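Local coordinates for uncharacterized protein (Bacillus cereus, PDB 4QVU) that is of unknown function but has a HIT-like fold, binds zinc, and may be related to the hexose-1-phosphate uridylyltransferases, at residues A[190-195]-A[246-251]; A[196-201]-A[221-226]. All blocks are in the same frame, centred on the assembly; numbering follows the deposited sequence.

Contact 1: residues A[190-195]-A[246-251]; sequences VRYILT and IQLAAY
Tyr-192 carries most of this contact between the C-terminal end of helix 179-195 and the C-terminal part of helix 241-249 with the residues just after it. Its CG stands anti to the backbone N (chi1 163°), which sends the ring out from one helix toward the other. The CB methylene comes first. It sits over the centre of the Tyr-251 ring, 3.8 Å from CB to the centroid, as a CH-pi contact. One step out, Tyr-192 CD1 meets Tyr-251 CE1 at 3.6 Å. The two rings form an offset edge-to-face pair, with the edge of Tyr-192 turned to the face of Tyr-251 and the planes at 76°. On a face of its own, the Tyr-192 ring receives Leu-248. Leu-248 CB lies 4.2 Å from the centroid, almost on the ring normal, and Leu-248 CD1 packs on Tyr-192 CG and CD2. At the tip, Tyr-192 OH donates a hydrogen bond of 2.6 Å to Gln-247 OE1. The hydroxyl lies in the amide plane, on a lone pair of OE1, and the ring and amide planes are 86° apart. Gln-247 reaches it with an extended chain. Tyr-251 OH comes up against Thr-195 CB and CG2, but its hydrogen bond is with Asp-196. Thr-195 OG1 turns back to donate to Arg-191 O, one turn earlier in its own helix. Phe-169 of strand 169-173 touches Tyr-192, Ile-193 and Leu-248, so the contact joins the two helices next to that strand of the antiparallel sheet.

Contact 2: residues A[196-201]-A[221-226]; sequences DFHKGC and PRFVVS
A turn in the connection between helix 179-195 and strand 203-211 packs here against the end of strand 214-222 and the loop that follows it. Backbone bonds from Lys-199 N to Asp-196 O and from Gly-200 N to Phe-197 O hold the turn. The contact itself is mainly apolar and aromatic. Phe-197 has CG anti to its backbone N (chi1 -173°), which carries the ring across to the other segment. Its CE2 touches Pro-221 CB at 3.6 Å, with Pro-221 CG equally near. The same CE2 meets Phe-223 CE1 at 3.9 Å, and Phe-223 CE1 lies at the edge of the Phe-197 ring. Phe-223 takes the crowded first torsion, with CG between N and the carbonyl carbon (chi1 49°). This goes with a ring that lies beside Phe-197, His-198 and Cys-201. His-198 CE1 lies over one face of the Phe-223 ring, toward its rim, 4.0 Å from Phe-223 CE2. The two planes are 36° apart, so the pair is oblique. His-198 also places CD2 over a face of the Phe-197 ring. Cys-201 SG reaches the other segment with its tip, 3.7 Å from Phe-223 CD1. It also meets Pro-221 CB, and the carbonyl O of Arg-222 lies 3.4 Å from SG. The approach of SG to the Phe-223 ring is an oblique sulfur-aromatic contact. The side chain of Arg-222 starts away from the turn; its NH1 bonds Asn-205 OD1 of strand 203-211 and its NH2 bonds Val-225 O of the second subunit. Helix 179-195 adjoins the contact: Ile-193 touches Cys-201 and Pro-221, and Tyr-192 touches Phe-197.

In the fold
Both contacts lie in the C-terminal DUF4931 region of the chain. Contact 1 uses the C-terminal end of helix 179-195, and contact 2 the loop that follows it. Along the chain, contact 2 is nested within the loop closed by contact 1, and their centres are about 12 Å apart. A probable backbone hydrogen bond from Phe-197 N to Tyr-192 O links the two. Contact 2 is the more buried and is held mainly by apolar and aromatic packing. Contact 1 is partly buried, joins two helices, and adds a tyrosine-glutamine hydrogen bond. Contact 2 also borders the second subunit, whereas contact 1 touches no other chain of the assembly.

Contact 1: residues A[190-195]-A[246-251]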
loop_
_atom_site.group_PDB
_atom_site.type_symbol
_atom_site.label_atom_id
_atom_site.label_comp_id
_atom_site.label_asym_id
_atom_site.label_seq_id
_atom_site.Cartn_x
_atom_site.Cartn_y
_atom_site.Cartn_z
ATOM N N VAL A 190 1.493 -25.706 -5.072
ATOM C CA VAL A 190 2.584 -25.652 -6.063
ATOM C C VAL A 190 2.064 -26.186 -7.415
ATOM O O VAL A 190 2.241 -25.513 -8.436
ATOM C CB VAL A 190 3.848 -26.421 -5.574
ATOM C CG1 VAL A 190 4.784 -26.799 -6.726
ATOM C CG2 VAL A 190 4.592 -25.618 -4.510
ATOM N N ARG A 191 1.386 -27.356 -7.404
ATOM C CA ARG A 191 0.796 -27.989 -8.590
ATOM C C ARG A 191 -0.145 -27.022 -9.304
ATOM O O ARG A 191 -0.084 -26.930 -10.529
ATOM C CB ARG A 191 0.057 -29.285 -8.230
ATOM C CG ARG A 191 0.992 -30.465 -8.065
ATOM C CD ARG A 191 0.309 -31.678 -7.475
ATOM N NE ARG A 191 1.175 -32.854 -7.563
ATOM C CZ ARG A 191 0.976 -33.992 -6.909
ATOM N NH1 ARG A 191 -0.042 -34.113 -6.066
ATOM N NH2 ARG A 191 1.813 -35.009 -7.064
ATOM N N TYR A 192 -0.969 -26.272 -8.542
ATOM C CA TYR A 192 -1.893 -25.277 -9.086
ATOM C C TYR A 192 -1.127 -24.134 -9.755
ATOM O O TYR A 192 -1.507 -23.726 -10.851
ATOM C CB TYR A 192 -2.831 -24.729 -7.987
ATOM C CG TYR A 192 -3.534 -23.440 -8.359
ATOM C CD1 TYR A 192 -4.602 -23.436 -9.255
ATOM C CD2 TYR A 192 -3.129 -22.221 -7.822
ATOM C CE1 TYR A 192 -5.239 -22.250 -9.613
ATOM C CE2 TYR A 192 -3.754 -21.030 -8.177
ATOM C CZ TYR A 192 -4.808 -21.049 -9.073
ATOM O OH TYR A 192 -5.412 -19.868 -9.420
ATOM N N ILE A 193 -0.066 -23.617 -9.097
ATOM C CA ILE A 193 0.742 -22.503 -9.617
ATOM C C ILE A 193 1.391 -22.913 -10.947
ATOM O O ILE A 193 1.306 -22.160 -11.920
ATOM C CB ILE A 193 1.806 -22.009 -8.596
ATOM C CG1 ILE A 193 1.117 -21.403 -7.356
ATOM C CG2 ILE A 193 2.769 -20.989 -9.246
ATOM C CD1 ILE A 193 2.022 -21.055 -6.229
ATOM N N LEU A 194 1.972 -24.117 -11.001
ATOM C CA LEU A 194 2.646 -24.596 -12.205
ATOM C C LEU A 194 1.673 -24.968 -13.326
ATOM O O LEU A 194 2.094 -24.976 -14.485
ATOM C CB LEU A 194 3.520 -25.820 -11.883
ATOM C CG LEU A 194 4.684 -25.613 -10.918
ATOM C CD1 LEU A 194 5.404 -26.907 -10.680
ATOM C CD2 LEU A 194 5.666 -24.567 -11.428
ATOM N N THR A 195 0.385 -25.244 -13.002
ATOM C CA THR A 195 -0.585 -25.704 -13.995
ATOM C C THR A 195 -1.652 -24.648 -14.380
ATOM O O THR A 195 -1.777 -24.372 -15.574
ATOM C CB THR A 195 -1.294 -26.965 -13.472
ATOM O OG1 THR A 195 -0.310 -27.934 -13.125
ATOM C CG2 THR A 195 -2.280 -27.563 -14.473
ATOM N N ILE A 246 -11.569 -19.713 -5.956
ATOM C CA ILE A 246 -12.420 -20.725 -6.593
ATOM C C ILE A 246 -11.555 -21.754 -7.337
ATOM O O ILE A 246 -11.758 -22.951 -7.129
ATOM C CB ILE A 246 -13.475 -20.076 -7.554
ATOM C CG1 ILE A 246 -14.582 -19.333 -6.762
ATOM C CG2 ILE A 246 -14.116 -21.117 -8.481
ATOM C CD1 ILE A 246 -15.497 -18.331 -7.623
ATOM N N GLN A 247 -10.612 -21.306 -8.200
ATOM C CA GLN A 247 -9.851 -22.260 -9.004
ATOM C C GLN A 247 -8.795 -23.007 -8.165
ATOM O O GLN A 247 -8.528 -24.167 -8.493
ATOM C CB GLN A 247 -9.214 -21.647 -10.258
ATOM C CG GLN A 247 -8.378 -20.407 -10.106
ATOM C CD GLN A 247 -7.845 -19.987 -11.456
ATOM O OE1 GLN A 247 -6.638 -20.049 -11.720
ATOM N NE2 GLN A 247 -8.735 -19.608 -12.368
ATOM N N LEU A 248 -8.273 -22.422 -7.064
ATOM C CA LEU A 248 -7.346 -23.164 -6.196
ATOM C C LEU A 248 -8.126 -24.204 -5.365
ATOM O O LEU A 248 -7.603 -25.292 -5.133
ATOM C CB LEU A 248 -6.518 -22.237 -5.276
ATOM C CG LEU A 248 -5.632 -22.900 -4.191
ATOM C CD1 LEU A 248 -4.591 -23.836 -4.785
ATOM C CD2 LEU A 248 -4.968 -21.870 -3.342
ATOM N N ALA A 249 -9.379 -23.887 -4.957
ATOM C CA ALA A 249 -10.233 -24.784 -4.167
ATOM C C ALA A 249 -10.556 -26.090 -4.927
ATOM O O ALA A 249 -10.797 -27.119 -4.297
ATOM C CB ALA A 249 -11.519 -24.075 -3.786
ATOM N N ALA A 250 -10.518 -26.050 -6.274
ATOM C CA ALA A 250 -10.762 -27.185 -7.168
ATOM C C ALA A 250 -9.636 -28.233 -7.077
ATOM O O ALA A 250 -9.800 -29.326 -7.611
ATOM C CB ALA A 250 -10.898 -26.693 -8.599
ATOM N N TYR A 251 -8.507 -27.910 -6.397
ATOM C CA TYR A 251 -7.367 -28.813 -6.175
ATOM C C TYR A 251 -7.496 -29.568 -4.832
ATOM O O TYR A 251 -6.687 -30.459 -4.537
ATOM C CB TYR A 251 -6.043 -28.034 -6.215
ATOM C CG TYR A 251 -5.494 -27.875 -7.612
ATOM C CD1 TYR A 251 -6.069 -26.979 -8.510
ATOM C CD2 TYR A 251 -4.394 -28.613 -8.037
ATOM C CE1 TYR A 251 -5.585 -26.851 -9.808
ATOM C CE2 TYR A 251 -3.899 -28.491 -9.333
ATOM C CZ TYR A 251 -4.498 -27.608 -10.216
ATOM O OH TYR A 251 -4.011 -27.473 -11.491
#

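Contact 2: residues A[196-201]-A[221-226]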
loop_
_atom_site.group_PDB
_atom_site.type_symbol
_atom_site.label_atom_id
_atom_site.label_comp_id
_atom_site.label_asym_id
_atom_site.label_seq_id
_atom_site.Cartn_x
_atom_site.Cartn_y
_atom_site.Cartn_z
ATOM N N ASP A 196 -2.456 -24.121 -13.421
ATOM C CA ASP A 196 -3.590 -23.266 -13.773
ATOM C C ASP A 196 -3.395 -21.780 -13.511
ATOM O O ASP A 196 -3.917 -21.000 -14.310
ATOM C CB ASP A 196 -4.845 -23.713 -13.030
ATOM C CG ASP A 196 -5.405 -25.014 -13.587
ATOM O OD1 ASP A 196 -5.618 -25.093 -14.818
ATOM O OD2 ASP A 196 -5.656 -25.936 -12.794
ATOM N N PHE A 197 -2.699 -21.368 -12.435
ATOM C CA PHE A 197 -2.469 -19.947 -12.160
ATOM C C PHE A 197 -1.749 -19.310 -13.350
ATOM O O PHE A 197 -0.673 -19.784 -13.725
ATOM C CB PHE A 197 -1.661 -19.774 -10.861
ATOM C CG PHE A 197 -1.498 -18.348 -10.380
ATOM C CD1 PHE A 197 -2.520 -17.708 -9.687
ATOM C CD2 PHE A 197 -0.299 -17.665 -10.566
ATOM C CE1 PHE A 197 -2.356 -16.398 -9.216
ATOM C CE2 PHE A 197 -0.136 -16.355 -10.096
ATOM C CZ PHE A 197 -1.161 -15.733 -9.419
ATOM N N HIS A 198 -2.397 -18.308 -14.007
ATOM C CA HIS A 198 -1.892 -17.575 -15.192
ATOM C C HIS A 198 -1.600 -18.544 -16.369
ATOM O O HIS A 198 -0.723 -18.268 -17.197
ATOM C CB HIS A 198 -0.620 -16.761 -14.838
ATOM C CG HIS A 198 -0.871 -15.489 -14.091
ATOM N ND1 HIS A 198 -0.347 -14.279 -14.533
ATOM C CD2 HIS A 198 -1.607 -15.265 -12.973
ATOM C CE1 HIS A 198 -0.762 -13.368 -13.664
ATOM N NE2 HIS A 198 -1.519 -13.913 -12.702
ATOM N N LYS A 199 -2.347 -19.676 -16.422
ATOM C CA LYS A 199 -2.257 -20.777 -17.391
ATOM C C LYS A 199 -0.837 -21.427 -17.358
ATOM O O LYS A 199 -0.346 -21.906 -18.383
ATOM C CB LYS A 199 -2.618 -20.297 -18.814
ATOM N N GLY A 200 -0.230 -21.471 -16.167
ATOM C CA GLY A 200 1.109 -22.014 -15.949
ATOM C C GLY A 200 2.069 -20.902 -15.591
ATOM O O GLY A 200 2.223 -19.953 -16.365
ATOM N N CYS A 201 2.717 -21.000 -14.422
ATOM C CA CYS A 201 3.563 -19.918 -13.932
ATOM C C CYS A 201 5.087 -20.268 -13.949
ATOM O O CYS A 201 5.899 -19.332 -13.962
ATOM C CB CYS A 201 3.114 -19.516 -12.536
ATOM S SG CYS A 201 3.865 -17.994 -11.928
ATOM N N PRO A 221 3.858 -17.226 -6.175
ATOM C CA PRO A 221 4.180 -17.336 -7.606
ATOM C C PRO A 221 5.099 -16.193 -8.045
ATOM O O PRO A 221 5.014 -15.072 -7.523
ATOM C CB PRO A 221 2.815 -17.249 -8.296
ATOM C CG PRO A 221 1.802 -17.420 -7.212
ATOM C CD PRO A 221 2.434 -16.890 -5.980
ATOM N N ARG A 222 6.022 -16.499 -8.956
ATOM C CA ARG A 222 6.979 -15.534 -9.463
ATOM C C ARG A 222 6.879 -15.533 -10.979
ATOM O O ARG A 222 6.932 -16.581 -11.621
ATOM C CB ARG A 222 8.397 -15.862 -8.957
ATOM C CG ARG A 222 8.593 -15.838 -7.429
ATOM C CD ARG A 222 8.509 -14.464 -6.760
ATOM N NE ARG A 222 9.476 -13.512 -7.321
ATOM C CZ ARG A 222 10.700 -13.299 -6.853
ATOM N NH1 ARG A 222 11.129 -13.942 -5.778
ATOM N NH2 ARG A 222 11.498 -12.424 -7.443
ATOM N N PHE A 223 6.643 -14.363 -11.539
ATOM C CA PHE A 223 6.426 -14.169 -12.981
ATOM C C PHE A 223 6.810 -12.758 -13.378
ATOM O O PHE A 223 6.770 -11.852 -12.540
ATOM C CB PHE A 223 4.936 -14.450 -13.352
ATOM C CG PHE A 223 3.924 -13.755 -12.468
ATOM C CD1 PHE A 223 3.513 -14.328 -11.266
ATOM C CD2 PHE A 223 3.402 -12.513 -12.819
ATOM C CE1 PHE A 223 2.618 -13.659 -10.418
ATOM C CE2 PHE A 223 2.490 -11.854 -11.981
ATOM C CZ PHE A 223 2.107 -12.432 -10.783
ATOM N N VAL A 224 7.185 -12.564 -14.644
ATOM C CA VAL A 224 7.482 -11.218 -15.128
ATOM C C VAL A 224 6.117 -10.554 -15.335
ATOM O O VAL A 224 5.281 -11.070 -16.083
ATOM C CB VAL A 224 8.405 -11.193 -16.384
ATOM C CG1 VAL A 224 8.587 -9.773 -16.913
ATOM C CG2 VAL A 224 9.764 -11.823 -16.074
ATOM N N VAL A 225 5.851 -9.488 -14.578
ATOM C CA VAL A 225 4.570 -8.773 -14.655
ATOM C C VAL A 225 4.460 -8.109 -16.046
ATOM O O VAL A 225 5.463 -7.613 -16.582
ATOM C CB VAL A 225 4.399 -7.740 -13.497
ATOM C CG1 VAL A 225 3.012 -7.111 -13.509
ATOM C CG2 VAL A 225 4.672 -8.389 -12.135
ATOM N N SER A 226 3.244 -8.161 -16.635
ATOM C CA SER A 226 2.890 -7.557 -17.918
ATOM C C SER A 226 3.211 -6.033 -17.919
ATOM O O SER A 226 2.868 -5.338 -16.954
ATOM C CB SER A 226 1.410 -7.792 -18.214
ATOM O OG SER A 226 0.931 -6.980 -19.277
#